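Local coordinates for protein aryl esterase (Mycobacterium smegmatis, PDB 2Q0Q) that hydrolyses aryl esters and transfers acyl groups to alcohols in water, as an oligomeric serine esterase of the SGNH hydrolase family, at residues A55-T58 with N59-D62; T161-L164 with A165-Y168. One frame throughout, in Å; residues are numbered along the deposited sequence.

Contact 1: A55-T58 with N59-D62. With SO4 (sulfate ion), chain U.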
ATOM      1  N   ALA G  55      -5.433  15.725  20.902  1.00 17.49           N
ATOM      2  CA  ALA G  55      -4.259  15.250  20.141  1.00 17.41           C
ATOM      3  C   ALA G  55      -4.374  15.348  18.615  1.00 16.88           C
ATOM      4  O   ALA G  55      -3.452  14.963  17.905  1.00 18.34           O
ATOM      5  CB  ALA G  55      -3.848  13.845  20.581  1.00 18.25           C
ATOM      6  N   ARG G  56      -5.482  15.888  18.111  1.00 16.00           N
ATOM      7  CA  ARG G  56      -5.669  15.997  16.672  1.00 16.24           C
ATOM      8  C   ARG G  56      -4.620  16.912  16.036  1.00 15.43           C
ATOM      9  O   ARG G  56      -4.285  17.990  16.567  1.00 16.00           O
ATOM     10  CB  ARG G  56      -7.059  16.566  16.358  1.00 14.67           C
ATOM     11  CG  ARG G  56      -7.317  16.781  14.872  1.00 16.57           C
ATOM     12  CD  ARG G  56      -8.751  17.145  14.643  1.00 16.65           C
ATOM     13  NE  ARG G  56      -9.612  15.973  14.593  1.00 16.14           N
ATOM     14  CZ  ARG G  56     -10.920  16.002  14.810  1.00 17.66           C
ATOM     15  NH1 ARG G  56     -11.525  17.119  15.191  1.00 17.49           N
ATOM     16  NH2 ARG G  56     -11.610  14.878  14.684  1.00 18.50           N
ATOM     17  N   THR G  57      -4.123  16.471  14.897  1.00 15.88           N
ATOM     18  CA  THR G  57      -3.244  17.278  14.051  1.00 16.31           C
ATOM     19  C   THR G  57      -4.001  17.796  12.822  1.00 16.08           C
ATOM     20  O   THR G  57      -5.146  17.391  12.555  1.00 16.16           O
ATOM     21  CB  THR G  57      -2.086  16.440  13.514  1.00 15.70           C
ATOM     22  OG1 THR G  57      -2.609  15.526  12.552  1.00 16.40           O
ATOM     23  CG2 THR G  57      -1.406  15.649  14.623  1.00 18.27           C
ATOM     24  N   THR G  58      -3.341  18.661  12.056  1.00 16.40           N
ATOM     25  CA  THR G  58      -3.956  19.200  10.837  1.00 15.79           C
ATOM     26  C   THR G  58      -4.234  18.058   9.864  1.00 15.50           C
ATOM     27  O   THR G  58      -5.395  17.800   9.523  1.00 15.85           O
ATOM     28  CB  THR G  58      -3.088  20.283  10.137  1.00 15.80           C
ATOM     29  OG1 THR G  58      -1.781  19.754   9.854  1.00 16.08           O
ATOM     30  CG2 THR G  58      -3.009  21.540  10.995  1.00 16.28           C
ATOM     31  N   ASN G  59      -3.177  17.370   9.449  1.00 15.28           N
ATOM     32  CA  ASN G  59      -3.275  16.332   8.416  1.00 16.18           C
ATOM     33  C   ASN G  59      -2.161  15.294   8.464  1.00 17.39           C
ATOM     34  O   ASN G  59      -1.770  14.736   7.416  1.00 18.13           O
ATOM     35  CB  ASN G  59      -3.310  16.988   7.032  1.00 15.60           C
ATOM     36  CG  ASN G  59      -1.926  17.408   6.534  1.00 15.82           C
ATOM     37  OD1 ASN G  59      -1.052  17.787   7.321  1.00 15.43           O
ATOM     38  ND2 ASN G  59      -1.740  17.359   5.202  1.00 15.69           N
ATOM     39  N   ILE G  60      -1.662  14.999   9.658  1.00 18.60           N
ATOM     40  CA  ILE G  60      -0.596  14.028   9.774  1.00 19.69           C
ATOM     41  C   ILE G  60      -1.010  12.931  10.745  1.00 20.51           C
ATOM     42  O   ILE G  60      -1.492  13.204  11.845  1.00 21.10           O
ATOM     43  CB  ILE G  60       0.779  14.707  10.124  1.00 20.31           C
ATOM     44  CG1 ILE G  60       1.881  13.658  10.289  1.00 20.59           C
ATOM     45  CG2 ILE G  60       0.686  15.570  11.366  1.00 19.68           C
ATOM     46  CD1 ILE G  60       3.264  14.212  10.103  1.00 21.02           C
ATOM     47  N   ASP G  61      -0.835  11.687  10.314  1.00 20.77           N
ATOM     48  CA  ASP G  61      -1.089  10.534  11.159  1.00 22.00           C
ATOM     49  C   ASP G  61      -0.187  10.538  12.391  1.00 21.67           C
ATOM     50  O   ASP G  61       1.034  10.700  12.280  1.00 22.06           O
ATOM     51  CB  ASP G  61      -0.835   9.243  10.372  1.00 22.13           C
ATOM     52  CG  ASP G  61      -1.859   9.023   9.251  1.00 22.44           C
ATOM     53  OD1 ASP G  61      -2.955   9.633   9.291  1.00 24.59           O
ATOM     54  OD2 ASP G  61      -1.562   8.249   8.326  1.00 25.74           O
ATOM     55  N   ASP G  62      -0.781  10.355  13.558  1.00 22.20           N
ATOM     56  CA  ASP G  62       0.002  10.205  14.784  1.00 22.75           C
ATOM     57  C   ASP G  62       0.331   8.716  14.925  1.00 23.27           C
ATOM     58  O   ASP G  62      -0.585   7.865  14.861  1.00 22.63           O
ATOM     59  CB  ASP G  62      -0.763  10.749  15.998  1.00 22.44           C
ATOM     60  CG  ASP G  62       0.091  10.788  17.269  1.00 22.27           C
ATOM     61  OD1 ASP G  62       0.630   9.727  17.630  1.00 23.36           O
ATOM     62  OD2 ASP G  62       0.220  11.857  17.926  1.00 21.38           O
TER
HETATM   63  S   SO4 U1830      -3.114  17.518  22.997  1.00 24.38           S
HETATM   64  O1  SO4 U1830      -1.981  18.517  23.017  1.00 22.17           O
HETATM   65  O2  SO4 U1830      -4.168  18.001  22.074  1.00 22.58           O
HETATM   66  O3  SO4 U1830      -2.504  16.202  22.725  1.00 22.41           O
HETATM   67  O4  SO4 U1830      -3.716  17.494  24.334  1.00 21.89           O
HETATM   68  O   HOH W   1      -0.774  14.352  18.466  1.00 17.28           O
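T57 and I60 make the close-packed part of this loop. The hydroxyl of T57 donates to the backbone carbonyl of I60, OG1 to O 2.7 Å. It comes in from the side of the carbonyl, at 126° to the C=O bond and 16° off its plane. With chi1 at 71°, OG1 of T57 stands between its own backbone N and carbonyl carbon, which turns it into the bend of the chain. The I60 side chain adds an apolar touch: its CG2 comes to 3.6 Å from CB of T57, while CG1 leads away. F100 packs against both residues.

The wider end is bridged by water instead. One water donates both to O of A55, at 2.8 Å, and to OD2 of D62, at 2.7 Å, and Y99 OH also bonds that carboxylate oxygen. At the start of the loop, N of A55 donates to O2 of a sulfate ion at 2.9 Å; S11, H195, N94 and K97 bind the same anion, so this amide probably belongs to the oxyanion hole of the SGNH site. V125 of a second subunit packs against A55.

T58 OG1 bonds D95 and N59 OD1 bonds R102. Residues 55-62 belong to the loop that leads from strand 46-52 to helix 70-81, and backbone hydrogen bonds tie T57 to L68 and to G70, where that helix begins.

Contact 2: T161-L164 with A165-Y168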
ATOM      1  N   THR G 161       5.050  27.219  17.624  1.00 17.48           N
ATOM      2  CA  THR G 161       3.715  27.818  17.811  1.00 17.52           C
ATOM      3  C   THR G 161       3.755  29.336  17.768  1.00 17.72           C
ATOM      4  O   THR G 161       2.766  29.957  17.399  1.00 17.33           O
ATOM      5  CB  THR G 161       3.033  27.374  19.114  1.00 17.49           C
ATOM      6  OG1 THR G 161       3.865  27.656  20.245  1.00 17.03           O
ATOM      7  CG2 THR G 161       2.728  25.881  19.070  1.00 18.59           C
ATOM      8  N   THR G 162       4.888  29.924  18.128  1.00 17.54           N
ATOM      9  CA  THR G 162       5.030  31.395  18.031  1.00 18.16           C
ATOM     10  C   THR G 162       4.978  31.881  16.571  1.00 18.23           C
ATOM     11  O   THR G 162       4.765  33.055  16.318  1.00 17.88           O
ATOM     12  CB  THR G 162       6.343  31.912  18.645  1.00 18.29           C
ATOM     13  OG1 THR G 162       7.453  31.547  17.812  1.00 21.17           O
ATOM     14  CG2 THR G 162       6.546  31.403  20.076  1.00 18.84           C
ATOM     15  N   GLU G 163       5.217  30.983  15.616  1.00 18.22           N
ATOM     16  CA  GLU G 163       5.216  31.310  14.175  1.00 18.62           C
ATOM     17  C   GLU G 163       3.887  31.065  13.456  1.00 18.61           C
ATOM     18  O   GLU G 163       3.747  31.440  12.290  1.00 18.78           O
ATOM     19  CB  GLU G 163       6.305  30.522  13.453  1.00 19.24           C
ATOM     20  CG  GLU G 163       7.710  30.756  14.023  1.00 21.07           C
ATOM     21  CD  GLU G 163       8.065  32.226  14.075  1.00 26.05           C
ATOM     22  OE1 GLU G 163       8.479  32.712  15.161  1.00 30.37           O
ATOM     23  OE2 GLU G 163       7.930  32.896  13.026  1.00 26.89           O
ATOM     24  N   LEU G 164       2.927  30.444  14.132  1.00 17.59           N
ATOM     25  CA  LEU G 164       1.704  30.008  13.441  1.00 18.04           C
ATOM     26  C   LEU G 164       0.801  31.175  13.071  1.00 17.66           C
ATOM     27  O   LEU G 164       0.165  31.167  12.027  1.00 18.19           O
ATOM     28  CB  LEU G 164       0.948  28.983  14.270  1.00 18.25           C
ATOM     29  CG  LEU G 164       1.695  27.655  14.428  1.00 18.11           C
ATOM     30  CD1 LEU G 164       0.951  26.716  15.351  1.00 17.85           C
ATOM     31  CD2 LEU G 164       1.928  27.015  13.086  1.00 19.31           C
ATOM     32  N   ALA G 165       0.743  32.214  13.911  1.00 18.14           N
ATOM     33  CA  ALA G 165      -0.044  33.370  13.529  1.00 17.59           C
ATOM     34  C   ALA G 165       0.502  33.957  12.219  1.00 17.41           C
ATOM     35  O   ALA G 165      -0.273  34.329  11.327  1.00 17.05           O
ATOM     36  CB  ALA G 165      -0.040  34.421  14.626  1.00 17.66           C
ATOM     37  N   ARG G 166       1.830  34.022  12.093  1.00 17.84           N
ATOM     38  CA  ARG G 166       2.432  34.568  10.888  1.00 17.82           C
ATOM     39  C   ARG G 166       2.122  33.732   9.644  1.00 17.74           C
ATOM     40  O   ARG G 166       1.673  34.266   8.627  1.00 16.87           O
ATOM     41  CB  ARG G 166       3.952  34.688  11.054  1.00 18.56           C
ATOM     42  CG  ARG G 166       4.620  35.330   9.850  1.00 19.27           C
ATOM     43  CD  ARG G 166       6.069  35.651  10.102  1.00 20.62           C
ATOM     44  NE  ARG G 166       6.859  34.445  10.360  1.00 23.85           N
ATOM     45  CZ  ARG G 166       7.362  33.648   9.417  1.00 26.42           C
ATOM     46  NH1 ARG G 166       7.155  33.897   8.124  1.00 27.69           N
ATOM     47  NH2 ARG G 166       8.076  32.575   9.767  1.00 27.80           N
ATOM     48  N   VAL G 167       2.406  32.442   9.729  1.00 17.19           N
ATOM     49  CA  VAL G 167       2.247  31.575   8.569  1.00 16.67           C
ATOM     50  C   VAL G 167       0.760  31.363   8.231  1.00 16.68           C
ATOM     51  O   VAL G 167       0.426  31.297   7.057  1.00 16.45           O
ATOM     52  CB  VAL G 167       3.022  30.194   8.677  1.00 16.93           C
ATOM     53  CG1 VAL G 167       4.517  30.438   8.870  1.00 16.52           C
ATOM     54  CG2 VAL G 167       2.473  29.310   9.776  1.00 16.93           C
ATOM     55  N   TYR G 168      -0.115  31.266   9.239  1.00 16.45           N
ATOM     56  CA  TYR G 168      -1.548  31.115   8.978  1.00 15.99           C
ATOM     57  C   TYR G 168      -2.148  32.409   8.424  1.00 15.84           C
ATOM     58  O   TYR G 168      -3.052  32.357   7.570  1.00 15.18           O
ATOM     59  CB  TYR G 168      -2.358  30.708  10.228  1.00 16.09           C
ATOM     60  CG  TYR G 168      -2.267  29.252  10.687  1.00 14.90           C
ATOM     61  CD1 TYR G 168      -1.328  28.361  10.170  1.00 17.48           C
ATOM     62  CD2 TYR G 168      -3.102  28.794  11.705  1.00 16.84           C
ATOM     63  CE1 TYR G 168      -1.253  27.038  10.631  1.00 15.17           C
ATOM     64  CE2 TYR G 168      -3.036  27.485  12.164  1.00 15.80           C
ATOM     65  CZ  TYR G 168      -2.108  26.618  11.629  1.00 16.14           C
ATOM     66  OH  TYR G 168      -2.055  25.327  12.092  1.00 16.78           O
TER
HETATM   67  O   HOH W   2       1.696  32.448  16.821  1.00 22.49           O
HETATM   68  O   HOH W   3       3.647  34.469  14.369  1.00 22.12           O
HETATM   69  O   HOH W   4       6.379  35.185  13.394  1.00 29.76           O
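E163 and R166 form an i to i+3 salt bridge where the type I turn T161-L164 runs into helix 164-175. From CB, R166 first passes O of E163 at 3.5 Å. The chain runs extended through CG and then turns about the CG-CD bond (chi3 63°), bringing NE and NH2 side-on to a single oxygen, OE2 of E163. Both nitrogens are 3.3 Å from OE2, which lies in the guanidinium plane although the carboxylate is turned 48° from it. CG1 of V167 lies over one face of this guanidinium, toward its rim. A water also bridges the pair, donating to OE2 of E163 and taking a weak bond from NE of R166.

On the buried side, L164 and Y168 run alongside each other, with CD2 of L164 at 4.0 Å from CE1 of the Y168 ring; I107 of helix 104-119 packs against both, and Y168 OH bonds O of L91. In the first turn V167 N donates to O of E163, and two waters join the carbonyls of T161 and T162 to the amides of A165 and R166. Y168 N donates to O of L164 at 2.8 Å, with an N-H...O angle of 158°.

Overall arrangement
Contact 1 comes first along the chain, in the loop after strand 46-52, and contact 2 follows at the start of helix 164-175; their centres are about 17 Å apart. They nevertheless meet where CG2 of T58 packs at 4.1 Å from OH of Y168. Contact 1 adjoins the probable catalytic centre, where S11, H195 and D192 have the geometry of a Ser-His-Asp triad. Contact 2 packs against helix 104-119 and strands 133-138 and 179-181. L91, the partner of its Y168 hydroxyl, lies a few residues before N94, which binds the sulfate, and D95, which bonds T58. R166 and V167 of contact 2 pack on L152 of a third subunit.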